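Local coordinates for THUMP domain-containing protein (Pyrococcus horikoshii, PDB 1VBK) that probably binds RNA through its THUMP domain and probably ATP, and is related to the ThiI thiamine-biosynthesis and tRNA-modifying proteins, at residues Lys98-Thr112 and Asn140-Ile154. Residues are numbered along the deposited sequence; the frame is centred on the assembly and turned at random.
Sequences KAKEVGKERPKFRVT and NCEVDLKNYDIEIGI
Strand 108-112 fills the slot between two strands of 140-154, pairing in parallel with 142-143 along one edge and 150-154 along the other. Lys108 runs beside Glu142, and its amino group, turned at the last bond (chi4 -72°), lies between two carboxylates, with NZ 2.7 Å from Glu142 OE2 and 2.9 Å from Asp144 OD2. Glu142 OE1 takes Arg106 NE, in the guanidinium plane, at 3.1 Å, while the Cys141 carbonyl oxygen sits over one face of the guanidinium. With an alanine in place of Lys108, both Glu142 OE2 and Asp144 OD2 would probably lose this cation, leaving two like charges facing each other across the gap. Asp149 closes the other side: its OD1 receives the backbone N of Lys108 by the anti lone pair, almost straight (173°), and its OD2 meets Lys104 NZ in a salt bridge.

On the sheet face it shares with Ile150 and Val111, the Phe109 ring leans obliquely against Cys141 and Val143, its CE1 3.5 Å from Cys141 SG. Ile150 is the bump that fits the hollow lined by Lys98, Ala99 and Val102 on the last turn of helix 84-102: CD1 abuts Ala99 while CG1 lies 3.6 Å from Lys98 CG. Farther along, Arg110 CG makes a CH-pi contact squarely over the Tyr148 ring, 3.9 Å from its centroid, and Leu145 CD2 rests on one guanidinium face of Arg110, toward its rim. Thr112 OG1 then donates to Glu151 OE2 at 2.8 Å.

Strand 108-115, helix 124-138 and strand 142-143 form a beta-alpha-beta unit of the THUMP domain. Phe95 of helix 84-102 meets Phe109 edge-to-face and touches Cys141, Ile150 and Ile152, helix 124-138 packs on Cys141 and Ile154, and a backbone hydrogen bond between Gly153 and Tyr164 carries the sheet on to strand 160-164.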
loop_
_atom_site.group_PDB
_atom_site.type_symbol
_atom_site.label_atom_id
_atom_site.label_comp_id
_atom_site.label_asym_id
_atom_site.label_seq_id
_atom_site.Cartn_x
_atom_site.Cartn_y
_atom_site.Cartn_z
ATOM N N LYS A 98 -6.150 43.287 20.937
ATOM C CA LYS A 98 -4.766 42.849 21.010
ATOM C C LYS A 98 -3.900 43.873 21.740
ATOM O O LYS A 98 -3.047 43.507 22.552
ATOM C CB LYS A 98 -4.220 42.614 19.603
ATOM C CG LYS A 98 -2.760 42.172 19.553
ATOM C CD LYS A 98 -2.553 40.772 20.108
ATOM C CE LYS A 98 -1.116 40.326 19.873
ATOM N NZ LYS A 98 -0.872 38.935 20.335
ATOM N N ALA A 99 -4.124 45.156 21.461
ATOM C CA ALA A 99 -3.343 46.212 22.100
ATOM C C ALA A 99 -3.493 46.157 23.615
ATOM O O ALA A 99 -2.533 46.393 24.350
ATOM C CB ALA A 99 -3.769 47.584 21.573
ATOM N N LYS A 100 -4.695 45.845 24.086
ATOM C CA LYS A 100 -4.924 45.762 25.524
ATOM C C LYS A 100 -4.056 44.646 26.102
ATOM O O LYS A 100 -3.476 44.796 27.179
ATOM C CB LYS A 100 -6.398 45.479 25.822
ATOM C CG LYS A 100 -6.708 45.421 27.306
ATOM C CD LYS A 100 -8.154 45.030 27.579
ATOM C CE LYS A 100 -8.434 44.992 29.079
ATOM N NZ LYS A 100 -9.804 44.490 29.387
ATOM N N GLU A 101 -3.965 43.532 25.381
ATOM C CA GLU A 101 -3.157 42.401 25.823
ATOM C C GLU A 101 -1.666 42.740 25.763
ATOM O O GLU A 101 -0.900 42.350 26.645
ATOM C CB GLU A 101 -3.452 41.170 24.960
ATOM C CG GLU A 101 -4.903 40.723 25.037
ATOM C CD GLU A 101 -5.238 39.614 24.055
ATOM O OE1 GLU A 101 -6.437 39.266 23.942
ATOM O OE2 GLU A 101 -4.308 39.089 23.401
ATOM N N VAL A 102 -1.256 43.462 24.722
ATOM C CA VAL A 102 0.145 43.859 24.578
ATOM C C VAL A 102 0.532 44.778 25.742
ATOM O O VAL A 102 1.612 44.643 26.318
ATOM C CB VAL A 102 0.380 44.566 23.222
ATOM C CG1 VAL A 102 1.773 45.178 23.175
ATOM C CG2 VAL A 102 0.224 43.548 22.084
ATOM N N GLY A 103 -0.358 45.706 26.079
ATOM C CA GLY A 103 -0.130 46.596 27.208
ATOM C C GLY A 103 0.874 47.723 27.068
ATOM O O GLY A 103 1.522 48.104 28.048
ATOM N N LYS A 104 1.014 48.261 25.862
ATOM C CA LYS A 104 1.943 49.364 25.641
ATOM C C LYS A 104 1.177 50.628 25.282
ATOM O O LYS A 104 0.078 50.559 24.734
ATOM C CB LYS A 104 2.921 49.014 24.520
ATOM C CG LYS A 104 3.875 47.888 24.869
ATOM C CD LYS A 104 4.813 47.584 23.710
ATOM C CE LYS A 104 5.816 46.501 24.078
ATOM N NZ LYS A 104 6.834 46.300 22.999
ATOM N N GLU A 105 1.756 51.785 25.587
ATOM C CA GLU A 105 1.107 53.053 25.276
ATOM C C GLU A 105 1.038 53.254 23.768
ATOM O O GLU A 105 0.020 53.698 23.232
ATOM C CB GLU A 105 1.898 54.230 25.842
ATOM C CG GLU A 105 2.561 54.011 27.178
ATOM C CD GLU A 105 3.609 55.072 27.441
ATOM O OE1 GLU A 105 3.258 56.270 27.388
ATOM O OE2 GLU A 105 4.783 54.709 27.683
ATOM N N ARG A 106 2.135 52.926 23.093
ATOM C CA ARG A 106 2.235 53.124 21.653
ATOM C C ARG A 106 2.818 51.897 20.959
ATOM O O ARG A 106 3.998 51.864 20.599
ATOM C CB ARG A 106 3.109 54.359 21.399
ATOM C CG ARG A 106 3.229 54.830 19.956
ATOM C CD ARG A 106 4.341 55.881 19.893
ATOM N NE ARG A 106 4.726 56.265 18.539
ATOM C CZ ARG A 106 4.081 57.161 17.799
ATOM N NH1 ARG A 106 3.004 57.771 18.279
ATOM N NH2 ARG A 106 4.521 57.454 16.584
ATOM N N PRO A 107 1.989 50.861 20.763
ATOM C CA PRO A 107 2.437 49.631 20.107
ATOM C C PRO A 107 2.814 49.835 18.638
ATOM O O PRO A 107 2.276 50.717 17.960
ATOM C CB PRO A 107 1.234 48.697 20.268
ATOM C CG PRO A 107 0.056 49.658 20.248
ATOM C CD PRO A 107 0.564 50.775 21.141
ATOM N N LYS A 108 3.757 49.029 18.163
ATOM C CA LYS A 108 4.175 49.082 16.765
ATOM C C LYS A 108 3.303 48.060 16.034
ATOM O O LYS A 108 3.039 46.979 16.572
ATOM C CB LYS A 108 5.650 48.694 16.630
ATOM C CG LYS A 108 6.633 49.757 17.123
ATOM C CD LYS A 108 8.042 49.188 17.160
ATOM C CE LYS A 108 9.085 50.255 17.451
ATOM N NZ LYS A 108 9.281 51.164 16.291
ATOM N N PHE A 109 2.860 48.390 14.823
ATOM C CA PHE A 109 2.008 47.472 14.070
ATOM C C PHE A 109 2.163 47.570 12.557
ATOM O O PHE A 109 2.823 48.471 12.035
ATOM C CB PHE A 109 0.530 47.732 14.402
ATOM C CG PHE A 109 -0.089 48.874 13.615
ATOM C CD1 PHE A 109 0.253 50.197 13.881
ATOM C CD2 PHE A 109 -1.023 48.618 12.611
ATOM C CE1 PHE A 109 -0.325 51.250 13.158
ATOM C CE2 PHE A 109 -1.607 49.662 11.882
ATOM C CZ PHE A 109 -1.260 50.979 12.155
ATOM N N ARG A 110 1.542 46.619 11.863
ATOM C CA ARG A 110 1.521 46.613 10.411
ATOM C C ARG A 110 0.224 45.933 10.010
ATOM O O ARG A 110 -0.413 45.268 10.824
ATOM C CB ARG A 110 2.706 45.840 9.822
ATOM C CG ARG A 110 2.646 44.325 9.973
ATOM C CD ARG A 110 3.472 43.668 8.861
ATOM N NE ARG A 110 2.798 43.836 7.578
ATOM C CZ ARG A 110 3.413 44.043 6.417
ATOM N NH1 ARG A 110 4.738 44.109 6.361
ATOM N NH2 ARG A 110 2.694 44.199 5.311
ATOM N N VAL A 111 -0.180 46.130 8.767
ATOM C CA VAL A 111 -1.383 45.500 8.256
ATOM C C VAL A 111 -0.909 44.632 7.102
ATOM O O VAL A 111 -0.061 45.047 6.304
ATOM C CB VAL A 111 -2.420 46.534 7.737
ATOM C CG1 VAL A 111 -3.662 45.808 7.212
ATOM C CG2 VAL A 111 -2.825 47.487 8.865
ATOM N N THR A 112 -1.435 43.417 7.036
ATOM C CA THR A 112 -1.068 42.483 5.985
ATOM C C THR A 112 -2.370 42.054 5.330
ATOM O O THR A 112 -3.224 41.444 5.971
ATOM C CB THR A 112 -0.324 41.258 6.575
ATOM O OG1 THR A 112 0.847 41.707 7.272
ATOM C CG2 THR A 112 0.091 40.295 5.471
ATOM N N ASN A 140 -3.132 55.490 19.578
ATOM C CA ASN A 140 -1.753 55.941 19.674
ATOM C C ASN A 140 -0.955 54.704 19.300
ATOM O O ASN A 140 -0.954 53.706 20.022
ATOM C CB ASN A 140 -1.403 56.375 21.099
ATOM C CG ASN A 140 0.031 56.863 21.219
ATOM O OD1 ASN A 140 0.701 57.112 20.216
ATOM N ND2 ASN A 140 0.503 57.010 22.448
ATOM N N CYS A 141 -0.304 54.756 18.149
ATOM C CA CYS A 141 0.473 53.623 17.685
ATOM C C CYS A 141 1.430 54.082 16.602
ATOM O O CYS A 141 1.478 55.265 16.266
ATOM C CB CYS A 141 -0.452 52.527 17.147
ATOM S SG CYS A 141 -1.592 53.085 15.854
ATOM N N GLU A 142 2.171 53.139 16.040
ATOM C CA GLU A 142 3.166 53.473 15.036
ATOM C C GLU A 142 3.392 52.315 14.083
ATOM O O GLU A 142 3.487 51.169 14.505
ATOM C CB GLU A 142 4.456 53.824 15.772
ATOM C CG GLU A 142 5.700 53.962 14.953
ATOM C CD GLU A 142 6.903 54.144 15.853
ATOM O OE1 GLU A 142 6.893 55.099 16.660
ATOM O OE2 GLU A 142 7.849 53.333 15.771
ATOM N N VAL A 143 3.478 52.620 12.794
ATOM C CA VAL A 143 3.706 51.591 11.796
ATOM C C VAL A 143 5.169 51.163 11.797
ATOM O O VAL A 143 6.069 51.998 11.811
ATOM C CB VAL A 143 3.344 52.090 10.372
ATOM C CG1 VAL A 143 3.758 51.050 9.330
ATOM C CG2 VAL A 143 1.847 52.363 10.278
ATOM N N ASP A 144 5.397 49.856 11.807
ATOM C CA ASP A 144 6.748 49.304 11.754
ATOM C C ASP A 144 6.607 47.958 11.061
ATOM O O ASP A 144 6.038 47.023 11.617
ATOM C CB ASP A 144 7.336 49.119 13.152
ATOM C CG ASP A 144 8.837 48.849 13.118
ATOM O OD1 ASP A 144 9.269 47.973 12.338
ATOM O OD2 ASP A 144 9.583 49.508 13.871
ATOM N N LEU A 145 7.114 47.873 9.837
ATOM C CA LEU A 145 7.017 46.651 9.042
ATOM C C LEU A 145 7.996 45.550 9.446
ATOM O O LEU A 145 7.785 44.384 9.121
ATOM C CB LEU A 145 7.214 46.987 7.559
ATOM C CG LEU A 145 6.368 48.140 7.006
ATOM C CD1 LEU A 145 6.755 48.402 5.563
ATOM C CD2 LEU A 145 4.883 47.806 7.119
ATOM N N LYS A 146 9.061 45.912 10.150
ATOM C CA LYS A 146 10.057 44.926 10.564
ATOM C C LYS A 146 9.781 44.354 11.952
ATOM O O LYS A 146 9.669 43.136 12.123
ATOM C CB LYS A 146 11.457 45.547 10.514
ATOM C CG LYS A 146 11.574 46.873 11.242
ATOM C CD LYS A 146 12.859 47.600 10.875
ATOM C CE LYS A 146 12.830 49.042 11.359
ATOM N NZ LYS A 146 14.007 49.817 10.869
ATOM N N ASN A 147 9.677 45.228 12.945
ATOM C CA ASN A 147 9.403 44.785 14.303
ATOM C C ASN A 147 8.075 45.377 14.739
ATOM O O ASN A 147 7.933 46.594 14.858
ATOM C CB ASN A 147 10.521 45.232 15.248
ATOM C CG ASN A 147 11.893 44.807 14.763
ATOM O OD1 ASN A 147 12.612 45.584 14.130
ATOM N ND2 ASN A 147 12.256 43.562 15.040
ATOM N N TYR A 148 7.096 44.512 14.966
ATOM C CA TYR A 148 5.778 44.972 15.377
ATOM C C TYR A 148 5.202 44.130 16.502
ATOM O O TYR A 148 5.445 42.920 16.573
ATOM C CB TYR A 148 4.817 44.956 14.182
ATOM C CG TYR A 148 4.944 43.726 13.299
ATOM C CD1 TYR A 148 5.860 43.690 12.244
ATOM C CD2 TYR A 148 4.149 42.605 13.519
ATOM C CE1 TYR A 148 5.976 42.563 11.428
ATOM C CE2 TYR A 148 4.258 41.473 12.711
ATOM C CZ TYR A 148 5.170 41.461 11.670
ATOM O OH TYR A 148 5.274 40.343 10.876
ATOM N N ASP A 149 4.444 44.782 17.382
ATOM C CA ASP A 149 3.792 44.105 18.499
ATOM C C ASP A 149 2.481 43.505 18.005
ATOM O O ASP A 149 1.988 42.519 18.550
ATOM C CB ASP A 149 3.440 45.092 19.621
ATOM C CG ASP A 149 4.653 45.789 20.197
ATOM O OD1 ASP A 149 4.807 46.999 19.937
ATOM O OD2 ASP A 149 5.445 45.125 20.905
ATOM N N ILE A 150 1.915 44.128 16.977
ATOM C CA ILE A 150 0.626 43.707 16.442
ATOM C C ILE A 150 0.581 43.641 14.925
ATOM O O ILE A 150 1.073 44.535 14.241
ATOM C CB ILE A 150 -0.481 44.693 16.877
ATOM C CG1 ILE A 150 -0.581 44.735 18.403
ATOM C CG2 ILE A 150 -1.816 44.307 16.243
ATOM C CD1 ILE A 150 -1.396 45.907 18.922
ATOM N N GLU A 151 -0.015 42.577 14.401
ATOM C CA GLU A 151 -0.177 42.459 12.963
ATOM C C GLU A 151 -1.655 42.254 12.686
ATOM O O GLU A 151 -2.260 41.318 13.199
ATOM C CB GLU A 151 0.597 41.276 12.387
ATOM C CG GLU A 151 0.299 41.077 10.904
ATOM C CD GLU A 151 0.903 39.813 10.340
ATOM O OE1 GLU A 151 0.707 38.740 10.950
ATOM O OE2 GLU A 151 1.565 39.893 9.282
ATOM N N ILE A 152 -2.240 43.156 11.905
ATOM C CA ILE A 152 -3.643 43.040 11.532
ATOM C C ILE A 152 -3.634 42.339 10.179
ATOM O O ILE A 152 -3.168 42.904 9.189
ATOM C CB ILE A 152 -4.315 44.426 11.362
ATOM C CG1 ILE A 152 -4.328 45.176 12.700
ATOM C CG2 ILE A 152 -5.737 44.261 10.835
ATOM C CD1 ILE A 152 -5.161 44.511 13.789
ATOM N N GLY A 153 -4.135 41.106 10.145
ATOM C CA GLY A 153 -4.170 40.356 8.902
ATOM C C GLY A 153 -5.554 40.419 8.293
ATOM O O GLY A 153 -6.554 40.373 9.011
ATOM N N ILE A 154 -5.618 40.519 6.970
ATOM C CA ILE A 154 -6.898 40.606 6.279
ATOM C C ILE A 154 -6.885 39.764 5.010
ATOM O O ILE A 154 -6.065 39.982 4.122
ATOM C CB ILE A 154 -7.217 42.072 5.886
ATOM C CG1 ILE A 154 -7.189 42.966 7.131
ATOM C CG2 ILE A 154 -8.577 42.147 5.187
ATOM C CD1 ILE A 154 -7.351 44.456 6.831
HETATM O O HOH W 1 7.036 48.353 20.709
HETATM O O HOH W 2 6.846 42.728 7.558
#